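Local coordinates for protein beta-gamma-crystallin (Geodia cydonium, PDB 4IAU) that is of unknown function but binds calcium in a Greek key domain of the beta/gamma-crystallin family, at residues A[111-116]-A[154-159]; A[105-110]-A[127-132]. One frame throughout, in Å; residues are numbered along the deposited sequence.

Contact 1: residues A[111-116]-A[154-159]; sequences GGVSSA and DALKSM. With CA (calcium ion), chain B.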
loop_
_atom_site.group_PDB
_atom_site.type_symbol
_atom_site.label_atom_id
_atom_site.label_comp_id
_atom_site.label_asym_id
_atom_site.label_seq_id
_atom_site.Cartn_x
_atom_site.Cartn_y
_atom_site.Cartn_z
ATOM N N GLY A 111 -3.555 3.725 -14.200
ATOM C CA GLY A 111 -2.484 4.536 -14.768
ATOM C C GLY A 111 -1.170 3.812 -14.739
ATOM O O GLY A 111 -0.149 4.486 -14.966
ATOM N N GLY A 112 -1.177 2.508 -14.584
ATOM C CA GLY A 112 0.024 1.688 -14.713
ATOM C C GLY A 112 0.484 1.177 -13.353
ATOM O O GLY A 112 1.035 1.916 -12.522
ATOM N N VAL A 113 0.271 -0.097 -13.100
ATOM C CA VAL A 113 0.617 -0.707 -11.816
ATOM C C VAL A 113 2.128 -0.842 -11.696
ATOM O O VAL A 113 2.772 -1.385 -12.593
ATOM C CB VAL A 113 -0.017 -2.101 -11.662
ATOM C CG1 VAL A 113 0.455 -2.775 -10.379
ATOM C CG2 VAL A 113 -1.538 -1.999 -11.690
ATOM N N SER A 114 2.683 -0.426 -10.558
ATOM C CA SER A 114 4.090 -0.575 -10.285
ATOM C C SER A 114 4.472 -1.250 -8.963
ATOM O O SER A 114 5.653 -1.510 -8.780
ATOM C CB SER A 114 4.818 0.777 -10.378
ATOM O OG SER A 114 4.634 1.364 -11.659
ATOM N N SER A 115 3.540 -1.556 -8.076
ATOM C CA SER A 115 3.855 -2.319 -6.879
ATOM C C SER A 115 2.568 -2.921 -6.327
ATOM O O SER A 115 1.452 -2.577 -6.753
ATOM C CB SER A 115 4.591 -1.491 -5.816
ATOM O OG SER A 115 3.797 -0.400 -5.352
ATOM N N ALA A 116 2.721 -3.848 -5.355
ATOM C CA ALA A 116 1.560 -4.526 -4.801
ATOM C C ALA A 116 1.887 -5.103 -3.432
ATOM O O ALA A 116 3.016 -5.514 -3.180
ATOM C CB ALA A 116 1.071 -5.671 -5.673
ATOM N N ASP A 154 3.994 -1.093 -15.392
ATOM C CA ASP A 154 2.800 -0.495 -15.987
ATOM C C ASP A 154 2.015 -1.470 -16.857
ATOM O O ASP A 154 1.107 -0.998 -17.508
ATOM C CB ASP A 154 3.150 0.826 -16.691
ATOM C CG ASP A 154 3.657 1.854 -15.710
ATOM O OD1 ASP A 154 3.360 1.754 -14.512
ATOM O OD2 ASP A 154 4.308 2.853 -16.153
ATOM N N ALA A 155 2.245 -2.724 -16.827
ATOM C CA ALA A 155 1.624 -3.698 -17.702
ATOM C C ALA A 155 0.545 -4.566 -17.113
ATOM O O ALA A 155 -0.199 -5.211 -17.870
ATOM C CB ALA A 155 2.708 -4.576 -18.336
ATOM N N LEU A 156 0.429 -4.655 -15.796
ATOM C CA LEU A 156 -0.559 -5.544 -15.202
ATOM C C LEU A 156 -1.960 -5.085 -15.564
ATOM O O LEU A 156 -2.330 -3.948 -15.200
ATOM C CB LEU A 156 -0.370 -5.592 -13.696
ATOM C CG LEU A 156 -1.324 -6.504 -12.921
ATOM C CD1 LEU A 156 -1.079 -7.966 -13.286
ATOM C CD2 LEU A 156 -1.165 -6.303 -11.430
ATOM N N LYS A 157 -2.753 -5.934 -16.178
ATOM C CA LYS A 157 -4.079 -5.607 -16.650
ATOM C C LYS A 157 -5.181 -6.449 -16.069
ATOM O O LYS A 157 -6.355 -5.999 -16.071
ATOM C CB LYS A 157 -4.132 -5.632 -18.180
ATOM C CG LYS A 157 -3.566 -4.383 -18.806
ATOM C CD LYS A 157 -3.715 -4.434 -20.351
ATOM C CE LYS A 157 -3.339 -3.113 -20.999
ATOM N NZ LYS A 157 -1.933 -2.687 -20.751
ATOM N N SER A 158 -4.938 -7.651 -15.587
ATOM C CA SER A 158 -5.930 -8.430 -14.912
ATOM C C SER A 158 -5.247 -9.358 -13.923
ATOM O O SER A 158 -4.046 -9.669 -14.082
ATOM C CB SER A 158 -6.854 -9.190 -15.852
ATOM O OG SER A 158 -6.181 -10.092 -16.696
HETATM N N MSE A 159 -5.983 -9.774 -12.892
HETATM C CA MSE A 159 -5.423 -10.554 -11.800
HETATM C C MSE A 159 -6.523 -11.434 -11.265
HETATM O O MSE A 159 -7.527 -10.947 -10.795
HETATM C CB MSE A 159 -4.782 -9.611 -10.775
HETATM C CG MSE A 159 -4.026 -10.277 -9.660
HETATM SE SE MSE A 159 -2.964 -8.941 -8.739
HETATM C CE MSE A 159 -2.806 -9.812 -7.051
HETATM CA CA CA B . 3.251 3.077 -12.533
HETATM O O HOH W 1 2.193 4.810 -13.713
HETATM O O HOH W 2 2.540 -3.832 -13.945
HETATM O O HOH W 3 -1.148 -1.578 -15.149
#
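Gly112 and Asp154 meet with their CA atoms 3.8 Å apart, and a single direct backbone bond joins 111-116 to 154-159, from Asp154 N to Val113 O at 3.1 Å. Two waters extend it: water 2 donates to Val113 O and accepts from Leu156 N, while water 3 accepts from Val113 N and donates to Leu156 O. A calcium ion sits at one end. Asp154 chi1 (-64°) puts CG beside the backbone N, on the Gly112 side, from where OD1 reaches the ion at 2.4 Å. Gly112 O binds it at 2.5 Å and Ser114 OG at 2.4 Å; Lys90 O and water 1, which donates to Gly111 O, are further ligands. Ser114 OG is also hydrogen-bonded to Asn153 OD1. Gly112, at a positive phi of 108°, packs its CA 3.8 Å from Asp154 CG, beside the carboxylate. At the buried end Val113 CG1 meets Leu156 CD2 at 4.0 Å, the two side chains crossing obliquely, and Leu156 also touches Leu88 and Leu125, linking both sheets of the domain. Asp154 OD1 and Gly112 O stand only 3.1 Å apart; the cation probably offsets their repulsion, one ion drawing Gly112, Ser114 and Asp154 together.

Contact 2: residues A[105-110]-A[127-132]; sequences NPRIDI and EQYDYA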
loop_
_atom_site.group_PDB
_atom_site.type_symbol
_atom_site.label_atom_id
_atom_site.label_comp_id
_atom_site.label_asym_id
_atom_site.label_seq_id
_atom_site.Cartn_x
_atom_site.Cartn_y
_atom_site.Cartn_z
ATOM N N ASN A 105 -9.968 -9.489 -10.589
ATOM C CA ASN A 105 -10.299 -8.249 -11.295
ATOM C C ASN A 105 -9.891 -8.406 -12.722
ATOM O O ASN A 105 -8.693 -8.570 -13.013
ATOM C CB ASN A 105 -9.604 -7.048 -10.629
ATOM C CG ASN A 105 -10.009 -5.745 -11.219
ATOM O OD1 ASN A 105 -10.259 -5.610 -12.415
ATOM N ND2 ASN A 105 -10.084 -4.716 -10.375
ATOM N N PRO A 106 -10.828 -8.390 -13.683
ATOM C CA PRO A 106 -10.513 -8.604 -15.065
ATOM C C PRO A 106 -10.001 -7.379 -15.814
ATOM O O PRO A 106 -9.662 -7.485 -16.988
ATOM C CB PRO A 106 -11.879 -9.070 -15.656
ATOM C CG PRO A 106 -12.862 -8.260 -14.844
ATOM C CD PRO A 106 -12.280 -8.250 -13.446
ATOM N N ARG A 107 -10.034 -6.221 -15.164
ATOM C CA ARG A 107 -9.710 -5.003 -15.915
ATOM C C ARG A 107 -9.224 -3.932 -14.928
ATOM O O ARG A 107 -10.003 -3.179 -14.338
ATOM C CB ARG A 107 -10.884 -4.511 -16.744
ATOM C CG ARG A 107 -10.450 -3.380 -17.650
ATOM C CD ARG A 107 -11.183 -3.461 -18.948
ATOM N NE ARG A 107 -11.017 -2.241 -19.698
ATOM C CZ ARG A 107 -11.659 -1.902 -20.782
ATOM N NH1 ARG A 107 -12.468 -2.806 -21.321
ATOM N NH2 ARG A 107 -11.458 -0.723 -21.356
ATOM N N ILE A 108 -7.915 -3.891 -14.773
ATOM C CA ILE A 108 -7.202 -2.974 -13.892
ATOM C C ILE A 108 -6.773 -1.757 -14.686
ATOM O O ILE A 108 -6.111 -1.893 -15.728
ATOM C CB ILE A 108 -5.989 -3.678 -13.289
ATOM C CG1 ILE A 108 -6.407 -4.866 -12.453
ATOM C CG2 ILE A 108 -5.099 -2.693 -12.515
ATOM C CD1 ILE A 108 -5.361 -5.890 -12.203
ATOM N N ASP A 109 -7.115 -0.566 -14.234
ATOM C CA ASP A 109 -6.887 0.671 -14.929
ATOM C C ASP A 109 -6.562 1.797 -13.920
ATOM O O ASP A 109 -7.430 2.625 -13.679
ATOM C CB ASP A 109 -8.115 0.990 -15.826
ATOM C CG ASP A 109 -7.919 2.087 -16.852
ATOM O OD1 ASP A 109 -6.870 2.774 -16.854
ATOM O OD2 ASP A 109 -8.872 2.302 -17.648
ATOM N N ILE A 110 -5.354 1.863 -13.377
ATOM C CA ILE A 110 -4.936 2.861 -12.372
ATOM C C ILE A 110 -3.809 3.746 -12.916
ATOM O O ILE A 110 -3.218 4.502 -12.119
ATOM C CB ILE A 110 -4.546 2.258 -11.031
ATOM C CG1 ILE A 110 -3.311 1.421 -11.058
ATOM C CG2 ILE A 110 -5.762 1.528 -10.460
ATOM C CD1 ILE A 110 -2.847 0.946 -9.651
ATOM N N GLU A 127 -0.870 -9.573 -18.335
ATOM C CA GLU A 127 -0.547 -8.322 -19.006
ATOM C C GLU A 127 -1.583 -8.032 -20.125
ATOM O O GLU A 127 -1.360 -7.179 -20.953
ATOM C CB GLU A 127 0.842 -8.338 -19.525
ATOM C CG GLU A 127 1.897 -8.345 -18.429
ATOM C CD GLU A 127 3.312 -8.158 -18.993
ATOM O OE1 GLU A 127 3.493 -7.940 -20.200
ATOM O OE2 GLU A 127 4.247 -8.289 -18.197
ATOM N N GLN A 128 -2.701 -8.741 -20.103
ATOM C CA GLN A 128 -3.874 -8.443 -20.922
ATOM C C GLN A 128 -5.088 -8.443 -20.051
ATOM O O GLN A 128 -5.066 -9.057 -18.967
ATOM C CB GLN A 128 -4.007 -9.512 -22.028
ATOM C CG GLN A 128 -2.918 -9.465 -23.046
ATOM C CD GLN A 128 -3.035 -10.568 -24.064
ATOM O OE1 GLN A 128 -4.068 -10.679 -24.770
ATOM N NE2 GLN A 128 -1.967 -11.346 -24.125
ATOM N N TYR A 129 -6.154 -7.777 -20.466
ATOM C CA TYR A 129 -7.391 -7.802 -19.718
ATOM C C TYR A 129 -7.997 -9.202 -19.751
ATOM O O TYR A 129 -7.757 -10.043 -20.644
ATOM C CB TYR A 129 -8.362 -6.781 -20.307
ATOM C CG TYR A 129 -7.897 -5.364 -20.242
ATOM C CD1 TYR A 129 -7.489 -4.806 -19.028
ATOM C CD2 TYR A 129 -7.886 -4.573 -21.373
ATOM C CE1 TYR A 129 -7.063 -3.488 -18.961
ATOM C CE2 TYR A 129 -7.477 -3.262 -21.292
ATOM C CZ TYR A 129 -7.044 -2.729 -20.096
ATOM O OH TYR A 129 -6.688 -1.390 -19.987
ATOM N N ASP A 130 -8.851 -9.472 -18.764
ATOM C CA ASP A 130 -9.738 -10.620 -18.768
ATOM C C ASP A 130 -9.009 -11.938 -18.879
ATOM O O ASP A 130 -9.519 -12.916 -19.440
ATOM C CB ASP A 130 -10.842 -10.483 -19.855
ATOM C CG ASP A 130 -12.003 -11.377 -19.620
ATOM O OD1 ASP A 130 -12.333 -11.647 -18.448
ATOM O OD2 ASP A 130 -12.668 -11.688 -20.644
ATOM N N TYR A 131 -7.816 -12.001 -18.252
ATOM C CA TYR A 131 -7.149 -13.268 -18.022
ATOM C C TYR A 131 -6.691 -13.916 -19.321
ATOM O O TYR A 131 -6.527 -15.127 -19.426
ATOM C CB TYR A 131 -7.959 -14.264 -17.174
ATOM C CG TYR A 131 -8.766 -13.528 -16.097
ATOM C CD1 TYR A 131 -8.183 -12.692 -15.159
ATOM C CD2 TYR A 131 -10.157 -13.693 -16.044
ATOM C CE1 TYR A 131 -8.943 -12.042 -14.201
ATOM C CE2 TYR A 131 -10.945 -13.005 -15.099
ATOM C CZ TYR A 131 -10.293 -12.200 -14.193
ATOM O OH TYR A 131 -11.015 -11.512 -13.224
ATOM N N ALA A 132 -6.361 -13.089 -20.309
ATOM C CA ALA A 132 -5.789 -13.520 -21.563
ATOM C C ALA A 132 -4.263 -13.515 -21.517
ATOM O O ALA A 132 -3.651 -12.700 -20.846
ATOM C CB ALA A 132 -6.318 -12.638 -22.733
HETATM O O HOH W 4 -9.175 -0.100 -19.074
HETATM O O HOH W 5 -4.881 -0.866 -17.832
#
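Asn105 and Pro106 lie against the phenol end of Tyr131, where two loops of the Greek key beta-gamma-crystallin domain meet at the surface: the loop of 105-110 leads from strand 98-101 to strand 115-118, and that of 127-132 from strand 123-126 to strand 135-138. Asn105 opens an Asx turn, its OD1 accepting from Arg107 N at 2.8 Å in the plane of the amide carbonyl, which bends the chain around Pro106. Pro106 O then accepts from Asp130 N at 2.8 Å, the donor lying in the carbonyl plane on a lone pair; this is the direct hydrogen bond between the loops. The proline ring runs side by side with the Tyr131 side chain, Pro106 CB packing 3.8 Å from Tyr131 CZ. Arg107 crosses over one face of Tyr129. Its CG is anti to the backbone N (chi1 -172°) and rests over the CD1-CE1 bond, while CD stands over the centre, 3.9 Å from the centroid, in a CH-pi contact. Farther out, CZ lies 4.7 Å from the same centroid, 21° off the ring normal, and the guanidinium is turned 23° from the ring plane, a cation-pi arrangement. Ile108 O approaches the rim of this ring in its plane, near CE1, while the Ile108 side chain turns inward to Val113, Leu99 and Met159. Asp109 joins through water, its OD2 accepting from water 4. The Tyr129 hydroxyl is held by two waters: water 4, which also accepts from Arg107 NE at the edge of the guanidinium, and water 5, which donates to Ile108 O at 2.6 Å.

From the N terminus, the chain passes through a first four-stranded sheet, then strands 86-89 and 98-101 lead into 105-110, which runs into 111-116, whose end begins strand 115-118. After strand 123-126, the segment 127-132 returns to 105-110, so contact 2 closes a loop with 16 intervening residues. Strands 135-138 and 141-143 and helix 146-149 follow before 154-159 meets 111-116, closing the longer loop of contact 1. The loops cross, their four segments alternating along the chain. They also touch: Ser158 OG is hydrogen-bonded to Gln128 O, and Asn105 N to Met159 O. Contact 1 joins the starts of strands 115-118 and 158-161 at the calcium; contact 2 ties the loops after strands 98-101 and 123-126 farther out.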